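Local coordinates for protein amine Dehydrogenase (Pseudomonas putida, PDB 1JMX) that takes part in the oxidation of amines as a quinohemoprotein dehydrogenase, this chain holding two hemes c that probably carry the electrons onward, at residues 27-33 against 68-74; 37-41 against 60-65; 411-415 against 468-472. All blocks are in the same frame, centred on the assembly; numbering follows the deposited sequence.

Contact 1: residues 27-33 against 68-74. With HEC (heme c), chain F.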
loop_
_atom_site.group_PDB
_atom_site.type_symbol
_atom_site.label_atom_id
_atom_site.label_comp_id
_atom_site.label_asym_id
_atom_site.label_seq_id
_atom_site.Cartn_x
_atom_site.Cartn_y
_atom_site.Cartn_z
ATOM N N ILE A 27 5.198 16.602 20.654
ATOM C CA ILE A 27 5.541 17.625 19.663
ATOM C C ILE A 27 6.980 18.123 19.680
ATOM O O ILE A 27 7.622 18.196 18.634
ATOM C CB ILE A 27 4.589 18.833 19.788
ATOM C CG1 ILE A 27 3.146 18.357 19.611
ATOM C CG2 ILE A 27 4.934 19.905 18.753
ATOM C CD1 ILE A 27 2.114 19.421 19.863
ATOM N N SER A 28 7.495 18.428 20.864
ATOM C CA SER A 28 8.852 18.946 20.995
ATOM C C SER A 28 9.940 17.894 21.174
ATOM O O SER A 28 11.050 18.220 21.586
ATOM C CB SER A 28 8.910 19.928 22.166
ATOM O OG SER A 28 7.870 20.879 22.068
ATOM N N HIS A 29 9.647 16.649 20.823
ATOM C CA HIS A 29 10.613 15.571 21.004
ATOM C C HIS A 29 10.790 14.750 19.732
ATOM O O HIS A 29 11.202 13.587 19.771
ATOM C CB HIS A 29 10.142 14.679 22.151
ATOM C CG HIS A 29 9.627 15.448 23.323
ATOM N ND1 HIS A 29 10.441 15.879 24.346
ATOM C CD2 HIS A 29 8.392 15.929 23.598
ATOM C CE1 HIS A 29 9.733 16.597 25.199
ATOM N NE2 HIS A 29 8.487 16.642 24.768
ATOM N N GLN A 30 10.469 15.381 18.608
ATOM C CA GLN A 30 10.567 14.757 17.304
ATOM C C GLN A 30 10.997 15.801 16.272
ATOM O O GLN A 30 10.672 16.982 16.405
ATOM C CB GLN A 30 9.200 14.188 16.906
ATOM C CG GLN A 30 8.627 13.154 17.864
ATOM C CD GLN A 30 7.208 12.756 17.513
ATOM O OE1 GLN A 30 6.683 13.143 16.469
ATOM N NE2 GLN A 30 6.575 11.996 18.390
ATOM N N ARG A 31 11.763 15.369 15.272
ATOM C CA ARG A 31 12.212 16.252 14.182
ATOM C C ARG A 31 11.818 15.580 12.879
ATOM O O ARG A 31 12.046 14.386 12.705
ATOM C CB ARG A 31 13.725 16.485 14.222
ATOM C CG ARG A 31 14.174 17.297 15.418
ATOM C CD ARG A 31 15.599 17.778 15.300
ATOM N NE ARG A 31 16.585 16.718 15.457
ATOM C CZ ARG A 31 17.331 16.250 14.463
ATOM N NH1 ARG A 31 17.187 16.747 13.243
ATOM N NH2 ARG A 31 18.263 15.335 14.695
ATOM N N LYS A 32 11.178 16.330 11.990
ATOM C CA LYS A 32 10.727 15.779 10.712
ATOM C C LYS A 32 10.884 16.796 9.580
ATOM O O LYS A 32 11.216 17.967 9.806
ATOM C CB LYS A 32 9.238 15.397 10.785
ATOM C CG LYS A 32 8.736 14.839 12.110
ATOM C CD LYS A 32 7.213 14.813 12.114
ATOM C CE LYS A 32 6.639 14.527 13.494
ATOM N NZ LYS A 32 6.519 13.094 13.779
ATOM N N THR A 33 10.604 16.339 8.364
ATOM C CA THR A 33 10.662 17.187 7.178
ATOM C C THR A 33 9.364 18.000 7.159
ATOM O O THR A 33 8.462 17.744 7.960
ATOM C CB THR A 33 10.730 16.332 5.876
ATOM O OG1 THR A 33 9.540 15.543 5.747
ATOM C CG2 THR A 33 11.949 15.421 5.883
ATOM N N GLN A 68 12.117 22.276 14.419
ATOM C CA GLN A 68 12.478 20.867 14.495
ATOM C C GLN A 68 12.533 20.191 13.133
ATOM O O GLN A 68 11.663 19.402 12.770
ATOM C CB GLN A 68 11.501 20.150 15.419
ATOM C CG GLN A 68 11.585 20.617 16.864
ATOM C CD GLN A 68 10.239 20.610 17.544
ATOM O OE1 GLN A 68 9.901 21.536 18.281
ATOM N NE2 GLN A 68 9.453 19.578 17.287
ATOM N N GLY A 69 13.575 20.515 12.383
ATOM C CA GLY A 69 13.753 19.931 11.071
ATOM C C GLY A 69 14.966 19.026 11.056
ATOM O O GLY A 69 15.521 18.692 12.103
ATOM N N LEU A 70 15.364 18.607 9.864
ATOM C CA LEU A 70 16.520 17.739 9.720
ATOM C C LEU A 70 17.644 18.503 9.032
ATOM O O LEU A 70 17.397 19.386 8.218
ATOM C CB LEU A 70 16.174 16.516 8.862
ATOM C CG LEU A 70 14.996 15.610 9.207
ATOM C CD1 LEU A 70 14.997 14.426 8.258
ATOM C CD2 LEU A 70 15.099 15.127 10.631
ATOM N N ALA A 71 18.879 18.186 9.387
ATOM C CA ALA A 71 20.015 18.804 8.731
ATOM C C ALA A 71 20.036 18.209 7.312
ATOM O O ALA A 71 19.451 17.152 7.066
ATOM C CB ALA A 71 21.296 18.465 9.475
ATOM N N PRO A 72 20.665 18.903 6.351
ATOM C CA PRO A 72 20.715 18.381 4.986
ATOM C C PRO A 72 21.239 16.948 4.910
ATOM O O PRO A 72 20.621 16.094 4.286
ATOM C CB PRO A 72 21.642 19.371 4.287
ATOM C CG PRO A 72 21.320 20.649 4.983
ATOM C CD PRO A 72 21.306 20.226 6.424
ATOM N N SER A 73 22.340 16.679 5.604
ATOM C CA SER A 73 22.945 15.355 5.604
ATOM C C SER A 73 22.079 14.269 6.239
ATOM O O SER A 73 22.356 13.087 6.080
ATOM C CB SER A 73 24.319 15.397 6.268
ATOM O OG SER A 73 24.222 15.769 7.626
ATOM N N GLU A 74 21.040 14.664 6.969
ATOM C CA GLU A 74 20.149 13.688 7.586
ATOM C C GLU A 74 19.077 13.234 6.598
ATOM O O GLU A 74 18.295 12.336 6.896
ATOM C CB GLU A 74 19.520 14.250 8.862
ATOM C CG GLU A 74 20.528 14.533 9.977
ATOM C CD GLU A 74 19.874 15.080 11.231
ATOM O OE1 GLU A 74 18.989 15.949 11.124
ATOM O OE2 GLU A 74 20.240 14.636 12.328
HETATM FE FE HEC F . -1.418 15.363 18.632
HETATM C CHA HEC F . 0.235 12.433 18.854
HETATM C CHB HEC F . 1.252 16.766 17.103
HETATM C CHC HEC F . -3.089 18.334 18.433
HETATM C CHD HEC F . -4.127 13.952 20.196
HETATM N NA HEC F . 0.358 14.735 18.095
HETATM C C1A HEC F . 0.898 13.486 18.257
HETATM C C2A HEC F . 2.252 13.421 17.724
HETATM C C3A HEC F . 2.528 14.640 17.235
HETATM C C4A HEC F . 1.354 15.455 17.463
HETATM C CMA HEC F . 3.823 15.071 16.575
HETATM C CAA HEC F . 3.152 12.207 17.730
HETATM C CBA HEC F . 3.049 11.507 16.393
HETATM C CGA HEC F . 3.915 10.265 16.301
HETATM O O1A HEC F . 4.609 9.923 17.273
HETATM O O2A HEC F . 3.898 9.623 15.233
HETATM N NB HEC F . -1.017 17.149 17.923
HETATM C C1B HEC F . 0.160 17.578 17.305
HETATM C C2B HEC F . 0.133 18.948 16.916
HETATM C C3B HEC F . -1.097 19.400 17.305
HETATM C C4B HEC F . -1.808 18.286 17.915
HETATM C CMB HEC F . 1.269 19.727 16.221
HETATM C CAB HEC F . -1.553 20.832 17.110
HETATM C CBB HEC F . -2.165 21.239 15.766
HETATM N NC HEC F . -3.220 15.999 19.191
HETATM C C1C HEC F . -3.753 17.272 19.027
HETATM C C2C HEC F . -5.090 17.365 19.557
HETATM C C3C HEC F . -5.382 16.162 20.060
HETATM C C4C HEC F . -4.221 15.297 19.824
HETATM C CMC HEC F . -5.968 18.616 19.547
HETATM C CAC HEC F . -6.591 15.882 20.940
HETATM C CBC HEC F . -7.945 15.529 20.357
HETATM N ND HEC F . -1.864 13.568 19.369
HETATM C C1D HEC F . -3.021 13.138 19.981
HETATM C C2D HEC F . -2.936 11.726 20.377
HETATM C C3D HEC F . -1.691 11.329 19.981
HETATM C C4D HEC F . -1.058 12.463 19.375
HETATM C CMD HEC F . -4.016 10.895 21.080
HETATM C CAD HEC F . -1.038 9.956 20.125
HETATM C CBD HEC F . -1.363 8.947 19.035
HETATM C CGD HEC F . -0.988 9.421 17.652
HETATM O O1D HEC F . -1.881 9.754 16.870
HETATM O O2D HEC F . 0.209 9.464 17.329
HETATM O O HOH W 1 7.869 22.447 19.932
#

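Contact 2: residues 37-41 against 60-65. With HEC (heme c), chain E.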
loop_
_atom_site.group_PDB
_atom_site.type_symbol
_atom_site.label_atom_id
_atom_site.label_comp_id
_atom_site.label_asym_id
_atom_site.label_seq_id
_atom_site.Cartn_x
_atom_site.Cartn_y
_atom_site.Cartn_z
ATOM N N TRP A 37 5.784 17.014 9.068
ATOM C CA TRP A 37 5.009 17.808 10.013
ATOM C C TRP A 37 3.571 17.954 9.540
ATOM O O TRP A 37 2.648 17.791 10.335
ATOM C CB TRP A 37 5.658 19.172 10.269
ATOM C CG TRP A 37 6.795 19.079 11.236
ATOM C CD1 TRP A 37 8.107 19.349 10.991
ATOM C CD2 TRP A 37 6.724 18.628 12.593
ATOM N NE1 TRP A 37 8.862 19.086 12.108
ATOM C CE2 TRP A 37 8.039 18.644 13.108
ATOM C CE3 TRP A 37 5.676 18.205 13.427
ATOM C CZ2 TRP A 37 8.337 18.255 14.417
ATOM C CZ3 TRP A 37 5.974 17.816 14.733
ATOM C CH2 TRP A 37 7.295 17.845 15.212
ATOM N N LEU A 38 3.380 18.206 8.246
ATOM C CA LEU A 38 2.034 18.325 7.692
ATOM C C LEU A 38 1.248 17.019 7.902
ATOM O O LEU A 38 0.055 17.044 8.208
ATOM C CB LEU A 38 2.076 18.660 6.197
ATOM C CG LEU A 38 0.719 18.589 5.477
ATOM C CD1 LEU A 38 -0.213 19.668 6.001
ATOM C CD2 LEU A 38 0.912 18.730 3.985
ATOM N N MET A 39 1.930 15.887 7.734
ATOM C CA MET A 39 1.322 14.569 7.899
ATOM C C MET A 39 0.886 14.281 9.328
ATOM O O MET A 39 -0.133 13.642 9.541
ATOM C CB MET A 39 2.261 13.475 7.403
ATOM C CG MET A 39 2.164 13.221 5.905
ATOM S SD MET A 39 3.187 11.841 5.355
ATOM C CE MET A 39 2.303 10.446 6.096
ATOM N N SER A 40 1.658 14.750 10.305
ATOM C CA SER A 40 1.314 14.549 11.714
ATOM C C SER A 40 0.073 15.349 12.082
ATOM O O SER A 40 -0.822 14.838 12.750
ATOM C CB SER A 40 2.467 14.965 12.616
ATOM O OG SER A 40 3.530 14.064 12.483
ATOM N N ILE A 41 0.030 16.603 11.634
ATOM C CA ILE A 41 -1.097 17.481 11.909
ATOM C C ILE A 41 -2.359 16.978 11.208
ATOM O O ILE A 41 -3.453 17.023 11.775
ATOM C CB ILE A 41 -0.785 18.930 11.508
ATOM C CG1 ILE A 41 0.392 19.445 12.345
ATOM C CG2 ILE A 41 -2.019 19.802 11.698
ATOM C CD1 ILE A 41 0.976 20.767 11.882
ATOM N N LEU A 60 1.657 26.460 11.290
ATOM C CA LEU A 60 2.275 25.511 12.213
ATOM C C LEU A 60 3.356 24.662 11.564
ATOM O O LEU A 60 4.386 24.401 12.177
ATOM C CB LEU A 60 1.223 24.629 12.884
ATOM C CG LEU A 60 0.517 25.313 14.054
ATOM C CD1 LEU A 60 -0.539 24.393 14.628
ATOM C CD2 LEU A 60 1.532 25.692 15.128
ATOM N N VAL A 61 3.128 24.243 10.322
ATOM C CA VAL A 61 4.106 23.435 9.589
ATOM C C VAL A 61 5.398 24.232 9.422
ATOM O O VAL A 61 6.477 23.727 9.701
ATOM C CB VAL A 61 3.565 23.005 8.196
ATOM C CG1 VAL A 61 4.677 22.371 7.360
ATOM C CG2 VAL A 61 2.402 22.025 8.360
ATOM N N LYS A 62 5.269 25.493 9.013
ATOM C CA LYS A 62 6.421 26.372 8.823
ATOM C C LYS A 62 7.180 26.498 10.139
ATOM O O LYS A 62 8.398 26.304 10.189
ATOM C CB LYS A 62 5.961 27.754 8.343
ATOM C CG LYS A 62 7.081 28.790 8.170
ATOM C CD LYS A 62 7.897 28.534 6.914
ATOM C CE LYS A 62 8.942 29.615 6.676
ATOM N NZ LYS A 62 10.200 29.418 7.443
ATOM N N TYR A 63 6.435 26.763 11.208
ATOM C CA TYR A 63 7.008 26.919 12.538
ATOM C C TYR A 63 7.740 25.667 13.010
ATOM O O TYR A 63 8.882 25.732 13.459
ATOM C CB TYR A 63 5.912 27.297 13.551
ATOM C CG TYR A 63 6.426 27.442 14.965
ATOM C CD1 TYR A 63 6.212 26.441 15.919
ATOM C CD2 TYR A 63 7.177 28.559 15.341
ATOM C CE1 TYR A 63 6.740 26.547 17.209
ATOM C CE2 TYR A 63 7.711 28.676 16.631
ATOM C CZ TYR A 63 7.493 27.666 17.557
ATOM O OH TYR A 63 8.046 27.771 18.815
ATOM N N LEU A 64 7.087 24.522 12.888
ATOM C CA LEU A 64 7.683 23.267 13.333
ATOM C C LEU A 64 8.809 22.761 12.432
ATOM O O LEU A 64 9.781 22.201 12.915
ATOM C CB LEU A 64 6.589 22.219 13.501
ATOM C CG LEU A 64 5.565 22.624 14.561
ATOM C CD1 LEU A 64 4.317 21.780 14.443
ATOM C CD2 LEU A 64 6.193 22.516 15.943
ATOM N N ALA A 65 8.697 23.016 11.133
ATOM C CA ALA A 65 9.705 22.589 10.171
ATOM C C ALA A 65 11.033 23.325 10.377
ATOM O O ALA A 65 12.099 22.769 10.145
ATOM C CB ALA A 65 9.191 22.790 8.751
HETATM FE FE HEC E . 4.076 3.379 9.950
HETATM C CHA HEC E . 2.711 6.412 9.631
HETATM C CHB HEC E . 6.823 4.808 11.296
HETATM C CHC HEC E . 5.413 0.308 10.451
HETATM C CHD HEC E . 1.258 1.957 8.611
HETATM N NA HEC E . 4.650 5.206 10.346
HETATM C C1A HEC E . 3.964 6.359 10.146
HETATM C C2A HEC E . 4.715 7.511 10.558
HETATM C C3A HEC E . 5.881 7.056 11.013
HETATM C C4A HEC E . 5.832 5.624 10.895
HETATM C CMA HEC E . 7.025 7.886 11.568
HETATM C CAA HEC E . 4.235 8.944 10.494
HETATM C CBA HEC E . 4.083 9.365 11.954
HETATM C CGA HEC E . 3.581 10.763 12.209
HETATM O O1A HEC E . 3.299 11.513 11.289
HETATM O O2A HEC E . 3.459 11.107 13.365
HETATM N NB HEC E . 5.744 2.705 10.697
HETATM C C1B HEC E . 6.804 3.442 11.227
HETATM C C2B HEC E . 7.867 2.638 11.728
HETATM C C3B HEC E . 7.467 1.352 11.521
HETATM C C4B HEC E . 6.160 1.398 10.856
HETATM C CMB HEC E . 9.168 3.141 12.387
HETATM C CAB HEC E . 8.294 0.149 11.952
HETATM C CBB HEC E . 7.792 -0.585 13.199
HETATM N NC HEC E . 3.474 1.533 9.578
HETATM C C1C HEC E . 4.163 0.369 9.843
HETATM C C2C HEC E . 3.430 -0.790 9.425
HETATM C C3C HEC E . 2.284 -0.348 8.901
HETATM C C4C HEC E . 2.290 1.107 9.008
HETATM C CMC HEC E . 3.907 -2.238 9.566
HETATM C CAC HEC E . 1.293 -1.254 8.205
HETATM C CBC HEC E . 0.184 -1.931 8.988
HETATM N ND HEC E . 2.350 4.033 9.272
HETATM C C1D HEC E . 1.280 3.335 8.749
HETATM C C2D HEC E . 0.182 4.233 8.382
HETATM C C3D HEC E . 0.651 5.492 8.704
HETATM C C4D HEC E . 1.951 5.332 9.221
HETATM C CMD HEC E . -1.162 3.830 7.783
HETATM C CAD HEC E . 0.015 6.882 8.590
HETATM C CBD HEC E . -1.331 6.982 7.953
HETATM C CGD HEC E . -1.209 7.310 6.503
HETATM O O1D HEC E . -0.152 7.001 5.906
HETATM O O2D HEC E . -2.167 7.881 5.936
#

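Contact 3: residues 411-415 against 468-472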
loop_
_atom_site.group_PDB
_atom_site.type_symbol
_atom_site.label_atom_id
_atom_site.label_comp_id
_atom_site.label_asym_id
_atom_site.label_seq_id
_atom_site.Cartn_x
_atom_site.Cartn_y
_atom_site.Cartn_z
ATOM N N TYR A 411 20.441 8.915 -23.696
ATOM C CA TYR A 411 19.087 8.474 -24.011
ATOM C C TYR A 411 18.817 8.714 -25.489
ATOM O O TYR A 411 18.625 9.856 -25.907
ATOM C CB TYR A 411 18.068 9.239 -23.166
ATOM C CG TYR A 411 18.141 8.950 -21.681
ATOM C CD1 TYR A 411 18.035 9.981 -20.747
ATOM C CD2 TYR A 411 18.266 7.642 -21.209
ATOM C CE1 TYR A 411 18.049 9.718 -19.379
ATOM C CE2 TYR A 411 18.278 7.366 -19.842
ATOM C CZ TYR A 411 18.170 8.409 -18.935
ATOM O OH TYR A 411 18.200 8.151 -17.585
ATOM N N LEU A 412 18.804 7.636 -26.275
ATOM C CA LEU A 412 18.576 7.728 -27.715
ATOM C C LEU A 412 17.132 7.476 -28.115
ATOM O O LEU A 412 16.442 6.669 -27.497
ATOM C CB LEU A 412 19.492 6.752 -28.463
ATOM C CG LEU A 412 21.002 6.998 -28.398
ATOM C CD1 LEU A 412 21.723 6.033 -29.315
ATOM C CD2 LEU A 412 21.305 8.414 -28.813
ATOM N N PRO A 413 16.656 8.169 -29.164
ATOM C CA PRO A 413 15.282 8.012 -29.649
ATOM C C PRO A 413 15.002 6.569 -30.065
ATOM O O PRO A 413 15.881 5.871 -30.577
ATOM C CB PRO A 413 15.226 8.977 -30.835
ATOM C CG PRO A 413 16.655 9.037 -31.305
ATOM C CD PRO A 413 17.397 9.129 -30.002
ATOM N N ALA A 414 13.777 6.119 -29.825
ATOM C CA ALA A 414 13.414 4.754 -30.155
ATOM C C ALA A 414 11.931 4.547 -30.359
ATOM O O ALA A 414 11.111 5.427 -30.103
ATOM C CB ALA A 414 13.903 3.820 -29.052
ATOM N N SER A 415 11.609 3.362 -30.851
ATOM C CA SER A 415 10.237 2.940 -31.068
ATOM C C SER A 415 9.877 2.175 -29.803
ATOM O O SER A 415 10.715 1.480 -29.226
ATOM C CB SER A 415 10.159 2.007 -32.279
ATOM O OG SER A 415 8.982 1.209 -32.245
ATOM N N ALA A 468 11.874 -1.339 -26.247
ATOM C CA ALA A 468 12.365 -0.147 -26.930
ATOM C C ALA A 468 13.295 -0.631 -28.038
ATOM O O ALA A 468 14.100 -1.538 -27.828
ATOM C CB ALA A 468 13.138 0.742 -25.974
ATOM N N THR A 469 13.145 -0.072 -29.232
ATOM C CA THR A 469 14.003 -0.455 -30.343
ATOM C C THR A 469 14.613 0.822 -30.894
ATOM O O THR A 469 13.906 1.710 -31.363
ATOM C CB THR A 469 13.238 -1.231 -31.436
ATOM O OG1 THR A 469 12.193 -0.416 -31.963
ATOM C CG2 THR A 469 12.627 -2.496 -30.873
ATOM N N LEU A 470 15.929 0.930 -30.760
ATOM C CA LEU A 470 16.659 2.099 -31.209
ATOM C C LEU A 470 16.461 2.473 -32.673
ATOM O O LEU A 470 16.461 1.619 -33.559
ATOM C CB LEU A 470 18.140 1.921 -30.905
ATOM C CG LEU A 470 18.704 2.908 -29.892
ATOM C CD1 LEU A 470 17.789 2.994 -28.682
ATOM C CD2 LEU A 470 20.113 2.483 -29.506
ATOM N N ALA A 471 16.215 3.760 -32.899
ATOM C CA ALA A 471 16.039 4.286 -34.245
ATOM C C ALA A 471 17.404 4.176 -34.924
ATOM O O ALA A 471 17.503 3.909 -36.117
ATOM C CB ALA A 471 15.605 5.738 -34.183
ATOM N N ASP A 472 18.454 4.329 -34.123
ATOM C CA ASP A 472 19.830 4.256 -34.599
ATOM C C ASP A 472 20.356 2.818 -34.570
ATOM O O ASP A 472 21.001 2.409 -33.601
ATOM C CB ASP A 472 20.718 5.176 -33.728
ATOM C CG ASP A 472 22.199 5.143 -34.121
ATOM O OD1 ASP A 472 22.502 4.991 -35.329
ATOM O OD2 ASP A 472 23.055 5.289 -33.211
HETATM O O HOH W 2 18.542 5.865 -31.696
#

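Contact 1: residues 27-33 against 68-74
R31 lays the aliphatic part of its side chain along Q68, CG of R31 standing 3.9 Å from CB of Q68, and so brings its guanidinium to the far end of residues 68-74. There R31 NH1 donates to G69 O (2.8 Å) and to E74 OE1 (2.9 Å), while R31 NH2 reaches E74 OE2 (3.2 Å): a two-pronged salt bridge, with NH1 also bonding a backbone carbonyl. E74 OE1 takes a further bond from A71 N (2.8 Å), which holds the turn closed around the carboxylate. The charges have outside partners too, R31 NH2 bonding L162 O and E74 OE2 bonding S164.

The general lesson is that one side-chain amide can hold a loop by taking up its backbone carbonyls. Q68, just past the end of helix 54-67, donates from NE2 to I27 O (2.7 Å) and Q30 O (3.0 Å), and a water joins Q68 OE1 (2.8 Å) to S28 OG (2.6 Å), the latter also bonded to Y24. K32 N donates to Q68 O (3.2 Å), and G69 CA makes a CH···O contact with K32 O (3.4 Å).

Segment 27-33 meets both hemes: Q30 NE2 donates to O1A of the heme c of chain F (3.1 Å), and K32, whose NZ bonds Q30 OE1 (2.7 Å) and Q112, lines the other. Around this polar seam, strand 31-32 pairs antiparallel with strand 112-113, I27 rests on helix 4-12, A71 packs against helix 165-173, and T33 N-caps helix 34-48.

Contact 2: residues 37-41 against 60-65
At L60, the first residue of segment 60-65, CB meets I41 CD1 at 4.0 Å, and the rest of the leucine side chain extends to the heme c of chain F. One residue on, V61 fits against the backbone of the opposing helix: V61 CG2 is 3.8 Å from L38 CA and 4.0 Å from I41 CD1, with V61 CG1 4.4 Å from W37 CB. L64 then makes a CH-pi interaction in which L64 CB lies 3.8 Å from the centroid of the five-membered ring of W37, only 12° off the ring normal. L64 CD1 also touches I41 CD1 (4.3 Å). Finally A65 CA approaches W37 CD1 to 3.7 Å. The indole NE1 probably bonds Q68 O, just past the end of helix 54-67.

The example illustrates how obliquely crossing helices pack through a few apolar side chains: the segment axes run 127° apart and approach to 9.6 Å. The face of helix 34-48 bearing S40 serves the other heme, S40 OG donating to O1A of heme c chain E (2.8 Å), so this helix touches both hemes of a cytochrome c-related domain. Helix 54-67 in turn has L60 and Y63 on helix 4-12, and K62 and A65 on strand 223-233 of the neighbouring barrel.

Contact 3: residues 411-415 against 468-472
Two strand ends run antiparallel here and then part. S415 and T469 form a hydrogen-bonded pair, S415 N donating to T469 O (2.9 Å) and T469 N to S415 O (2.9 Å), with their CA atoms 5.1 Å apart. Next to them A414 and L470 make a non-hydrogen-bonded pair, CA to CA 4.3 Å. A third bond, A471 N to P413 O (3.2 Å), prolongs the pairing past the regular strand 468-470. Beyond that point a water bridges the two backbones, donating to P413 O (2.9 Å) and accepting from D472 N (2.9 Å). A CH···O contact from A468 CA to S415 O (3.3 Å) reinforces the other end.

S415 and T469 share one face, where S415 CB is 3.2 Å from T469 OG1, whereas the side chains of A414 and L470 diverge. A414 is held tightly, its CB 3.1 Å from T469 O, 4.0 Å from L470 CD1 and 4.4 Å from A468 CB. L412 CD1 meets L470 CD2 at 3.9 Å, an apolar contact that carries on where the strands have begun to separate. D472 follows, its OD2 bonded to Y362 OH.

This is sheet-building packing, consistent with the E-set family of the domain and remote from the hemes. Strand 462-470 lies between strands 406-420 and 476-484, A468 bonding through its backbone to G477, and on the other side L412 bonds to A395 of strand 391-400; L470 packs on V368 of strand 367-378.

Contacts 1 and 2 belong to the heme-binding part of the chain, their centres 11 Å apart, with contact 2 lying within the sequence that contact 1 spans. They touch directly: W37 NE1 probably bonds Q68 O at 2.9 Å, and K32 CE packs on S40 OG at 3.3 Å. Helices 34-48 and 54-67 and the segments flanking them thus form one compact unit beside both hemes. Contact 3 comes much later, in a beta domain on the opposite side of the chain's centre, its centre about 44 and 45 Å from those of contacts 1 and 2. The chain therefore combines a helical cofactor-bearing domain with beta-sheet domains: the barrel packs against it, whereas contact 3 lies far off.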